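Local structure of octaprenyl Pyrophosphate Synthase (3TC1) at residues B[199-204]-B[217-222]; B[153-158]-B[225-230]; B[146-151]-B[246-251]. The protein probably catalyses the magnesium-dependent addition of isopentenyl diphosphate units to an allylic diphosphate primer, building the C40 chain of octaprenyl diphosphate. All coordinates share one frame; numbering follows the deposited sequence.

Interaction 1 (B[199-204]-B[217-222]); sequences IDDLLD and FSDFKE. With MG (magnesium ion), chain D.
Two bonds grip Asp204 OD2: the backbone N of Asp219 donates to it at 3.0 Å from above the carboxylate plane, and water 5 adds a second, itself accepting from Phe220 N. The sister oxygen OD1 takes the N-H of Ser218 at 2.8 Å on its syn lone pair, nearly straight at 168°. With CG anti to the backbone N (chi1 -180°), the carboxylate thus reaches from helix 182-205 to two consecutive backbone N-H groups of the loop, while Asp204 O receives Phe217 N at 2.8 Å. The same reach stacks the acid on Asp219, the two planes 27° apart and Asp204 OD2 just 3.3 Å from Asp219 OD2. Donated water hydrogens would ease this like-charge approach: waters 3 and 4 both donate to Asp219 OD2, and water 6 donates to Asp219 OD1. Asp200 OD2 is the protein ligand of the magnesium ion, at 2.2 Å, and five waters complete its six-fold shell. Waters 4 and 6 belong to that shell, so Asp219 is a second-shell residue, sharing water 4 with Asp201 OD1; Asp201 OD2 turns to Tyr155 OH. Asp200, Asp201 and Asp204 form the second DDxxD motif of polyprenyl synthases, which in relatives helps bind diphosphate through magnesium. The cation, its waters and the donated N-H groups would offset the clustered negative charge and probably favour ionised carboxylates.

Interaction 2 (B[153-158]-B[225-230]); sequences QKYWRI and TTLPYL
Tyr155 leaves helix 152-177 with CG anti to the backbone N (chi1 169°), which sends its ring across to the start of helix 227-233. At the root, its CB and CG lie against one methyl of Leu230, Tyr155 CG to Leu230 CD1 being 3.5 Å. Further out, ring atom CD1 of Tyr155 passes Thr225 O, and CE1 packs 3.6 Å from Thr226 CA. Leu227 N sits over one face of the ring, 3.4 Å from Tyr155 CZ, so the first turn of the short helix rests its backbone on the aromatic surface. At the tip, Tyr155 OH is 3.6 Å from Leu227 CB and hydrogen-bonds Asp201 OD2 on helix 182-205. Trp156 widens the apolar surface: its CH2 comes within 3.8 Å of Leu227 CD2, while one face of the indole is met near its rim by Tyr155 CD2. Leu227, its CG anti to the backbone N (chi1 -167°), therefore spreads its two methyls toward the indole while its CB stays by the tyrosine. No hydrogen bond joins the two segments directly. This is buried helix-to-helix packing of the all-alpha polyprenyl synthase fold, with a tyrosine that runs through the apolar layer to an aspartate of the second DDxxD motif.

Interaction 3 (B[146-151]-B[246-251]); sequences ECFNSD and SYFKQD
Ser246 finishes helix 238-246, its OG bonded back to Leu243 O. Tyr247 then opens a type II beta turn that runs to Gln250, and its ring meets Trp258 edge-to-face. Phe248, second in the turn, carries the contact: with CG anti to the backbone N (chi1 -178°), its ring lies flat over the Cys147-Phe148 peptide. Phe148 N sits 3.5 Å above the ring plane, over its centre, and Cys147 C is 3.4 Å from Phe248 CZ. The two phenylalanine side chains touch more loosely, Phe148 CB to Phe248 CD1 at 4.2 Å. Two interhelical loops of the all-alpha fold are joined here; the one holding Phe148 continues into an Asx turn, Asn149 OD1 accepting from Asp151 N, before Asp151 caps helix 152-177. Lys249 takes the left-handed third position of the turn (phi 59°) and lays its CG over the other face of the Phe248 ring. Its extended chain ends at water 8, which accepts from Lys249 NZ at 2.6 Å and donates to Glu146 O at 2.6 Å; NZ also makes a weak bond to Gly145 O. Gln250 folds back, NE2 donating to Phe248 O at 2.9 Å in the carbonyl plane, and Asp251 leads on to touch Lys221.

Interactions 1 and 2 are buried, and interaction 3 lies at the surface. Along the chain they are nested, interaction 1 inside the loop closed by interaction 2 and both inside that closed by interaction 3. Interactions 1 and 2 both use the chain from helix 182-205 to helix 227-233, whereas interaction 3 joins the loop before helix 152-177 to the loop after helix 238-246. The Asp201-Tyr155 hydrogen bond ties the carboxylate and water network near magnesium to an apolar layer. Toward the surface, Phe220 O of interaction 1 probably accepts from Lys249 N, and Thr225 OG1 of interaction 2 probably bonds Asn149 N. Chemistry shifts accordingly from charge and metal, through aromatic packing, to a ring on a peptide with a bridging water.

Interaction 1 (B[199-204]-B[217-222])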
loop_
_atom_site.group_PDB
_atom_site.type_symbol
_atom_site.label_atom_id
_atom_site.label_comp_id
_atom_site.label_asym_id
_atom_site.label_seq_id
_atom_site.Cartn_x
_atom_site.Cartn_y
_atom_site.Cartn_z
ATOM N N ILE B 199 -20.873 -16.068 -5.839
ATOM C CA ILE B 199 -21.185 -16.241 -7.256
ATOM C C ILE B 199 -19.902 -16.157 -8.081
ATOM O O ILE B 199 -19.751 -16.837 -9.102
ATOM C CB ILE B 199 -22.181 -15.160 -7.759
ATOM C CG1 ILE B 199 -23.546 -15.358 -7.095
ATOM C CG2 ILE B 199 -22.295 -15.212 -9.279
ATOM C CD1 ILE B 199 -24.165 -16.729 -7.331
ATOM N N ASP B 200 -18.973 -15.320 -7.639
ATOM C CA ASP B 200 -17.718 -15.192 -8.359
ATOM C C ASP B 200 -16.943 -16.501 -8.247
ATOM O O ASP B 200 -16.374 -16.982 -9.228
ATOM C CB ASP B 200 -16.878 -14.057 -7.798
ATOM C CG ASP B 200 -15.569 -13.917 -8.522
ATOM O OD1 ASP B 200 -15.577 -13.439 -9.679
ATOM O OD2 ASP B 200 -14.540 -14.306 -7.938
ATOM N N ASP B 201 -16.926 -17.084 -7.052
ATOM C CA ASP B 201 -16.228 -18.352 -6.859
ATOM C C ASP B 201 -16.943 -19.432 -7.668
ATOM O O ASP B 201 -16.318 -20.352 -8.196
ATOM C CB ASP B 201 -16.217 -18.744 -5.377
ATOM C CG ASP B 201 -15.279 -17.879 -4.546
ATOM O OD1 ASP B 201 -14.558 -17.044 -5.139
ATOM O OD2 ASP B 201 -15.254 -18.044 -3.301
ATOM N N LEU B 202 -18.262 -19.309 -7.771
ATOM C CA LEU B 202 -19.051 -20.278 -8.514
ATOM C C LEU B 202 -18.708 -20.198 -10.005
ATOM O O LEU B 202 -18.494 -21.221 -10.657
ATOM C CB LEU B 202 -20.544 -20.019 -8.281
ATOM C CG LEU B 202 -21.536 -21.021 -8.877
ATOM C CD1 LEU B 202 -21.199 -22.424 -8.400
ATOM C CD2 LEU B 202 -22.953 -20.643 -8.463
ATOM N N LEU B 203 -18.634 -18.979 -10.533
ATOM C CA LEU B 203 -18.315 -18.759 -11.940
ATOM C C LEU B 203 -16.915 -19.219 -12.344
ATOM O O LEU B 203 -16.594 -19.285 -13.534
ATOM C CB LEU B 203 -18.512 -17.286 -12.298
ATOM C CG LEU B 203 -19.982 -16.856 -12.321
ATOM C CD1 LEU B 203 -20.090 -15.357 -12.573
ATOM C CD2 LEU B 203 -20.716 -17.647 -13.403
ATOM N N ASP B 204 -16.081 -19.547 -11.363
ATOM C CA ASP B 204 -14.740 -20.022 -11.666
ATOM C C ASP B 204 -14.798 -21.480 -12.079
ATOM O O ASP B 204 -13.936 -21.967 -12.816
ATOM C CB ASP B 204 -13.825 -19.918 -10.446
ATOM C CG ASP B 204 -12.402 -20.404 -10.738
ATOM O OD1 ASP B 204 -11.712 -19.784 -11.575
ATOM O OD2 ASP B 204 -11.969 -21.405 -10.135
ATOM N N PHE B 217 -11.428 -21.958 -14.011
ATOM C CA PHE B 217 -10.900 -22.987 -13.114
ATOM C C PHE B 217 -9.518 -22.551 -12.636
ATOM O O PHE B 217 -8.527 -23.282 -12.748
ATOM C CB PHE B 217 -10.830 -24.354 -13.806
ATOM C CG PHE B 217 -12.060 -25.196 -13.595
ATOM C CD1 PHE B 217 -13.179 -25.033 -14.399
ATOM C CD2 PHE B 217 -12.108 -26.125 -12.556
ATOM C CE1 PHE B 217 -14.331 -25.781 -14.175
ATOM C CE2 PHE B 217 -13.256 -26.877 -12.321
ATOM C CZ PHE B 217 -14.371 -26.705 -13.133
ATOM N N SER B 218 -9.471 -21.337 -12.096
ATOM C CA SER B 218 -8.235 -20.745 -11.602
ATOM C C SER B 218 -8.020 -20.906 -10.099
ATOM O O SER B 218 -6.882 -20.957 -9.636
ATOM C CB SER B 218 -8.214 -19.243 -11.914
ATOM O OG SER B 218 -8.406 -18.984 -13.297
ATOM N N ASP B 219 -9.111 -20.988 -9.344
ATOM C CA ASP B 219 -9.023 -21.052 -7.889
ATOM C C ASP B 219 -8.312 -22.221 -7.211
ATOM O O ASP B 219 -7.315 -22.010 -6.525
ATOM C CB ASP B 219 -10.424 -20.870 -7.280
ATOM C CG ASP B 219 -11.039 -19.517 -7.626
ATOM O OD1 ASP B 219 -10.276 -18.581 -7.967
ATOM O OD2 ASP B 219 -12.279 -19.380 -7.549
ATOM N N PHE B 220 -8.809 -23.443 -7.383
ATOM C CA PHE B 220 -8.189 -24.598 -6.724
ATOM C C PHE B 220 -6.733 -24.771 -7.166
ATOM O O PHE B 220 -5.861 -25.125 -6.366
ATOM C CB PHE B 220 -8.989 -25.870 -7.030
ATOM C CG PHE B 220 -8.814 -26.965 -6.006
ATOM C CD1 PHE B 220 -8.976 -26.697 -4.647
ATOM C CD2 PHE B 220 -8.515 -28.265 -6.401
ATOM C CE1 PHE B 220 -8.839 -27.706 -3.696
ATOM C CE2 PHE B 220 -8.378 -29.281 -5.460
ATOM C CZ PHE B 220 -8.539 -29.000 -4.101
ATOM N N LYS B 221 -6.491 -24.520 -8.447
ATOM C CA LYS B 221 -5.155 -24.615 -9.032
ATOM C C LYS B 221 -4.196 -23.657 -8.326
ATOM O O LYS B 221 -2.988 -23.902 -8.269
ATOM C CB LYS B 221 -5.232 -24.277 -10.525
ATOM C CG LYS B 221 -3.891 -24.134 -11.226
ATOM C CD LYS B 221 -4.083 -23.838 -12.711
ATOM C CE LYS B 221 -4.788 -22.508 -12.933
ATOM N NZ LYS B 221 -5.055 -22.251 -14.373
ATOM N N GLU B 222 -4.745 -22.572 -7.789
ATOM C CA GLU B 222 -3.950 -21.571 -7.083
ATOM C C GLU B 222 -3.944 -21.759 -5.569
ATOM O O GLU B 222 -3.403 -20.924 -4.848
ATOM C CB GLU B 222 -4.459 -20.163 -7.396
ATOM C CG GLU B 222 -4.164 -19.667 -8.797
ATOM C CD GLU B 222 -4.569 -18.216 -8.975
ATOM O OE1 GLU B 222 -4.061 -17.360 -8.217
ATOM O OE2 GLU B 222 -5.392 -17.932 -9.870
HETATM MG MG MG D . -12.817 -15.370 -8.889
HETATM O O HOH W 1 -14.366 -16.466 -10.501
HETATM O O HOH W 2 -12.489 -13.867 -10.589
HETATM O O HOH W 3 -14.050 -21.445 -7.178
HETATM O O HOH W 4 -13.035 -16.974 -7.317
HETATM O O HOH W 5 -10.987 -23.966 -9.397
HETATM O O HOH W 6 -10.931 -16.621 -9.544
HETATM O O HOH W 7 -11.564 -14.177 -7.076
#

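Interaction 2 (B[153-158]-B[225-230])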
loop_
_atom_site.group_PDB
_atom_site.type_symbol
_atom_site.label_atom_id
_atom_site.label_comp_id
_atom_site.label_asym_id
_atom_site.label_seq_id
_atom_site.Cartn_x
_atom_site.Cartn_y
_atom_site.Cartn_z
ATOM N N GLN B 153 -15.256 -22.011 8.172
ATOM C CA GLN B 153 -15.225 -20.743 8.898
ATOM C C GLN B 153 -14.066 -19.856 8.456
ATOM O O GLN B 153 -14.185 -18.632 8.446
ATOM C CB GLN B 153 -15.162 -20.984 10.409
ATOM C CG GLN B 153 -16.353 -21.766 10.956
ATOM C CD GLN B 153 -17.696 -21.221 10.481
ATOM O OE1 GLN B 153 -18.548 -21.975 9.998
ATOM N NE2 GLN B 153 -17.893 -19.914 10.620
ATOM N N LYS B 154 -12.950 -20.469 8.077
ATOM C CA LYS B 154 -11.794 -19.692 7.630
ATOM C C LYS B 154 -12.112 -19.056 6.289
ATOM O O LYS B 154 -11.719 -17.924 6.018
ATOM C CB LYS B 154 -10.560 -20.586 7.509
ATOM C CG LYS B 154 -10.137 -21.223 8.823
ATOM C CD LYS B 154 -8.863 -22.039 8.652
ATOM C CE LYS B 154 -8.511 -22.776 9.935
ATOM N NZ LYS B 154 -7.318 -23.648 9.757
ATOM N N TYR B 155 -12.832 -19.802 5.454
ATOM C CA TYR B 155 -13.241 -19.339 4.135
ATOM C C TYR B 155 -14.144 -18.118 4.278
ATOM O O TYR B 155 -13.940 -17.097 3.614
ATOM C CB TYR B 155 -13.994 -20.465 3.406
ATOM C CG TYR B 155 -14.691 -20.035 2.138
ATOM C CD1 TYR B 155 -13.975 -19.792 0.970
ATOM C CD2 TYR B 155 -16.074 -19.854 2.115
ATOM C CE1 TYR B 155 -14.620 -19.380 -0.196
ATOM C CE2 TYR B 155 -16.729 -19.440 0.959
ATOM C CZ TYR B 155 -16.000 -19.205 -0.189
ATOM O OH TYR B 155 -16.646 -18.785 -1.328
ATOM N N TRP B 156 -15.145 -18.229 5.146
ATOM C CA TRP B 156 -16.087 -17.133 5.376
ATOM C C TRP B 156 -15.385 -15.878 5.886
ATOM O O TRP B 156 -15.742 -14.764 5.511
ATOM C CB TRP B 156 -17.166 -17.568 6.369
ATOM C CG TRP B 156 -18.105 -18.600 5.812
ATOM C CD1 TRP B 156 -18.464 -19.786 6.394
ATOM C CD2 TRP B 156 -18.814 -18.530 4.571
ATOM N NE1 TRP B 156 -19.354 -20.457 5.589
ATOM C CE2 TRP B 156 -19.586 -19.709 4.464
ATOM C CE3 TRP B 156 -18.875 -17.583 3.538
ATOM C CZ2 TRP B 156 -20.410 -19.969 3.365
ATOM C CZ3 TRP B 156 -19.696 -17.841 2.443
ATOM C CH2 TRP B 156 -20.453 -19.028 2.366
ATOM N N ARG B 157 -14.386 -16.061 6.740
ATOM C CA ARG B 157 -13.636 -14.927 7.274
ATOM C C ARG B 157 -12.887 -14.230 6.146
ATOM O O ARG B 157 -12.843 -12.997 6.077
ATOM C CB ARG B 157 -12.651 -15.402 8.346
ATOM C CG ARG B 157 -11.851 -14.273 8.966
ATOM C CD ARG B 157 -11.036 -14.740 10.154
ATOM N NE ARG B 157 -10.303 -13.632 10.762
ATOM C CZ ARG B 157 -9.607 -13.724 11.888
ATOM N NH1 ARG B 157 -9.542 -14.877 12.540
ATOM N NH2 ARG B 157 -8.971 -12.661 12.363
ATOM N N ILE B 158 -12.304 -15.020 5.251
ATOM C CA ILE B 158 -11.572 -14.459 4.119
ATOM C C ILE B 158 -12.508 -13.699 3.185
ATOM O O ILE B 158 -12.196 -12.585 2.763
ATOM C CB ILE B 158 -10.845 -15.565 3.318
ATOM C CG1 ILE B 158 -9.744 -16.184 4.184
ATOM C CG2 ILE B 158 -10.279 -14.990 2.019
ATOM C CD1 ILE B 158 -9.046 -17.386 3.556
ATOM N N THR B 225 -9.385 -22.989 -1.614
ATOM C CA THR B 225 -10.450 -23.975 -1.467
ATOM C C THR B 225 -11.756 -23.206 -1.268
ATOM O O THR B 225 -12.167 -22.936 -0.138
ATOM C CB THR B 225 -10.218 -24.905 -0.258
ATOM O OG1 THR B 225 -8.897 -25.461 -0.324
ATOM C CG2 THR B 225 -11.227 -26.050 -0.279
ATOM N N THR B 226 -12.394 -22.853 -2.381
ATOM C CA THR B 226 -13.634 -22.082 -2.367
ATOM C C THR B 226 -14.850 -22.906 -1.946
ATOM O O THR B 226 -14.766 -24.126 -1.816
ATOM C CB THR B 226 -13.887 -21.442 -3.748
ATOM O OG1 THR B 226 -13.961 -22.464 -4.749
ATOM C CG2 THR B 226 -12.735 -20.502 -4.110
ATOM N N LEU B 227 -15.981 -22.232 -1.741
ATOM C CA LEU B 227 -17.202 -22.908 -1.295
ATOM C C LEU B 227 -17.548 -24.199 -2.046
ATOM O O LEU B 227 -17.846 -25.213 -1.426
ATOM C CB LEU B 227 -18.397 -21.941 -1.337
ATOM C CG LEU B 227 -19.655 -22.444 -0.611
ATOM C CD1 LEU B 227 -19.295 -22.870 0.812
ATOM C CD2 LEU B 227 -20.718 -21.351 -0.593
ATOM N N PRO B 228 -17.526 -24.179 -3.392
ATOM C CA PRO B 228 -17.850 -25.412 -4.115
ATOM C C PRO B 228 -17.008 -26.599 -3.636
ATOM O O PRO B 228 -17.521 -27.695 -3.437
ATOM C CB PRO B 228 -17.547 -25.049 -5.567
ATOM C CG PRO B 228 -17.864 -23.585 -5.614
ATOM C CD PRO B 228 -17.257 -23.075 -4.328
ATOM N N TYR B 229 -15.710 -26.368 -3.454
ATOM C CA TYR B 229 -14.792 -27.418 -3.015
ATOM C C TYR B 229 -15.053 -27.827 -1.574
ATOM O O TYR B 229 -14.924 -28.999 -1.218
ATOM C CB TYR B 229 -13.345 -26.938 -3.188
ATOM C CG TYR B 229 -12.960 -26.786 -4.644
ATOM C CD1 TYR B 229 -12.494 -27.878 -5.382
ATOM C CD2 TYR B 229 -13.107 -25.562 -5.299
ATOM C CE1 TYR B 229 -12.184 -27.755 -6.738
ATOM C CE2 TYR B 229 -12.803 -25.430 -6.659
ATOM C CZ TYR B 229 -12.342 -26.529 -7.368
ATOM O OH TYR B 229 -12.028 -26.395 -8.702
ATOM N N LEU B 230 -15.418 -26.856 -0.741
ATOM C CA LEU B 230 -15.722 -27.129 0.657
ATOM C C LEU B 230 -16.981 -27.995 0.761
ATOM O O LEU B 230 -17.000 -28.999 1.472
ATOM C CB LEU B 230 -15.927 -25.809 1.409
ATOM C CG LEU B 230 -14.629 -25.010 1.582
ATOM C CD1 LEU B 230 -14.929 -23.549 1.875
ATOM C CD2 LEU B 230 -13.812 -25.658 2.705
#

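Interaction 3 (B[146-151]-B[246-251])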
loop_
_atom_site.group_PDB
_atom_site.type_symbol
_atom_site.label_atom_id
_atom_site.label_comp_id
_atom_site.label_asym_id
_atom_site.label_seq_id
_atom_site.Cartn_x
_atom_site.Cartn_y
_atom_site.Cartn_z
ATOM N N GLU B 146 -1.960 -22.280 1.731
ATOM C CA GLU B 146 -0.744 -23.089 1.695
ATOM C C GLU B 146 -1.050 -24.584 1.629
ATOM O O GLU B 146 -0.201 -25.379 1.230
ATOM C CB GLU B 146 0.135 -22.803 2.914
ATOM C CG GLU B 146 0.916 -21.503 2.829
ATOM C CD GLU B 146 1.927 -21.360 3.952
ATOM O OE1 GLU B 146 2.788 -22.255 4.094
ATOM O OE2 GLU B 146 1.862 -20.355 4.691
ATOM N N CYS B 147 -2.255 -24.969 2.035
ATOM C CA CYS B 147 -2.645 -26.377 1.992
ATOM C C CYS B 147 -4.156 -26.483 1.874
ATOM O O CYS B 147 -4.872 -25.524 2.163
ATOM C CB CYS B 147 -2.168 -27.113 3.248
ATOM S SG CYS B 147 -2.988 -26.615 4.771
ATOM N N PHE B 148 -4.641 -27.640 1.438
ATOM C CA PHE B 148 -6.076 -27.837 1.296
ATOM C C PHE B 148 -6.756 -27.461 2.608
ATOM O O PHE B 148 -6.291 -27.840 3.683
ATOM C CB PHE B 148 -6.390 -29.297 0.961
ATOM C CG PHE B 148 -7.859 -29.580 0.821
ATOM C CD1 PHE B 148 -8.518 -29.331 -0.378
ATOM C CD2 PHE B 148 -8.590 -30.064 1.904
ATOM C CE1 PHE B 148 -9.888 -29.562 -0.495
ATOM C CE2 PHE B 148 -9.955 -30.295 1.799
ATOM C CZ PHE B 148 -10.606 -30.044 0.597
ATOM N N ASN B 149 -7.851 -26.709 2.516
ATOM C CA ASN B 149 -8.588 -26.293 3.707
ATOM C C ASN B 149 -10.023 -26.814 3.724
ATOM O O ASN B 149 -10.764 -26.628 2.761
ATOM C CB ASN B 149 -8.635 -24.765 3.806
ATOM C CG ASN B 149 -9.614 -24.295 4.863
ATOM O OD1 ASN B 149 -9.542 -24.726 6.013
ATOM N ND2 ASN B 149 -10.541 -23.414 4.479
ATOM N N SER B 150 -10.417 -27.446 4.826
ATOM C CA SER B 150 -11.772 -27.971 4.945
ATOM C C SER B 150 -12.586 -27.194 5.983
ATOM O O SER B 150 -13.755 -27.505 6.219
ATOM C CB SER B 150 -11.736 -29.450 5.338
ATOM O OG SER B 150 -11.294 -29.597 6.674
ATOM N N ASP B 151 -11.963 -26.195 6.606
ATOM C CA ASP B 151 -12.641 -25.386 7.620
ATOM C C ASP B 151 -13.387 -24.252 6.930
ATOM O O ASP B 151 -12.778 -23.267 6.506
ATOM C CB ASP B 151 -11.627 -24.799 8.609
ATOM C CG ASP B 151 -12.294 -24.091 9.789
ATOM O OD1 ASP B 151 -13.465 -23.669 9.666
ATOM O OD2 ASP B 151 -11.637 -23.944 10.839
ATOM N N SER B 246 -5.231 -34.480 -3.337
ATOM C CA SER B 246 -4.070 -34.686 -4.194
ATOM C C SER B 246 -4.098 -33.735 -5.393
ATOM O O SER B 246 -3.061 -33.452 -5.989
ATOM C CB SER B 246 -4.034 -36.124 -4.708
ATOM O OG SER B 246 -4.972 -36.298 -5.758
ATOM N N TYR B 247 -5.280 -33.250 -5.759
ATOM C CA TYR B 247 -5.370 -32.336 -6.891
ATOM C C TYR B 247 -5.151 -30.881 -6.486
ATOM O O TYR B 247 -5.129 -29.992 -7.337
ATOM C CB TYR B 247 -6.722 -32.479 -7.603
ATOM C CG TYR B 247 -6.942 -33.842 -8.225
ATOM C CD1 TYR B 247 -5.858 -34.646 -8.597
ATOM C CD2 TYR B 247 -8.234 -34.326 -8.457
ATOM C CE1 TYR B 247 -6.054 -35.899 -9.185
ATOM C CE2 TYR B 247 -8.438 -35.573 -9.046
ATOM C CZ TYR B 247 -7.346 -36.355 -9.405
ATOM O OH TYR B 247 -7.544 -37.597 -9.973
ATOM N N PHE B 248 -4.986 -30.643 -5.189
ATOM C CA PHE B 248 -4.756 -29.290 -4.681
ATOM C C PHE B 248 -3.567 -28.665 -5.423
ATOM O O PHE B 248 -2.504 -29.279 -5.541
ATOM C CB PHE B 248 -4.468 -29.347 -3.176
ATOM C CG PHE B 248 -4.273 -27.998 -2.537
ATOM C CD1 PHE B 248 -5.335 -27.105 -2.424
ATOM C CD2 PHE B 248 -3.027 -27.625 -2.037
ATOM C CE1 PHE B 248 -5.161 -25.856 -1.823
ATOM C CE2 PHE B 248 -2.840 -26.372 -1.431
ATOM C CZ PHE B 248 -3.908 -25.490 -1.324
ATOM N N LYS B 249 -3.766 -27.449 -5.928
ATOM C CA LYS B 249 -2.742 -26.709 -6.668
ATOM C C LYS B 249 -2.200 -27.388 -7.920
ATOM O O LYS B 249 -1.177 -26.962 -8.465
ATOM C CB LYS B 249 -1.571 -26.338 -5.753
ATOM C CG LYS B 249 -1.843 -25.106 -4.909
ATOM C CD LYS B 249 -0.646 -24.724 -4.055
ATOM C CE LYS B 249 -0.954 -23.469 -3.244
ATOM N NZ LYS B 249 0.194 -23.039 -2.409
ATOM N N GLN B 250 -2.872 -28.437 -8.379
ATOM C CA GLN B 250 -2.444 -29.124 -9.590
ATOM C C GLN B 250 -3.144 -28.486 -10.787
ATOM O O GLN B 250 -4.181 -27.837 -10.635
ATOM C CB GLN B 250 -2.745 -30.616 -9.483
ATOM C CG GLN B 250 -2.007 -31.251 -8.318
ATOM C CD GLN B 250 -0.580 -30.737 -8.198
ATOM O OE1 GLN B 250 0.196 -30.789 -9.154
ATOM N NE2 GLN B 250 -0.229 -30.231 -7.018
ATOM N N ASP B 251 -2.591 -28.677 -11.977
ATOM C CA ASP B 251 -3.137 -28.034 -13.169
ATOM C C ASP B 251 -3.217 -28.954 -14.386
ATOM O O ASP B 251 -2.210 -29.202 -15.048
ATOM C CB ASP B 251 -2.264 -26.801 -13.465
ATOM C CG ASP B 251 -2.671 -26.060 -14.727
ATOM O OD1 ASP B 251 -3.833 -26.184 -15.166
ATOM O OD2 ASP B 251 -1.817 -25.326 -15.270
HETATM O O HOH W 8 1.252 -24.823 -0.800
#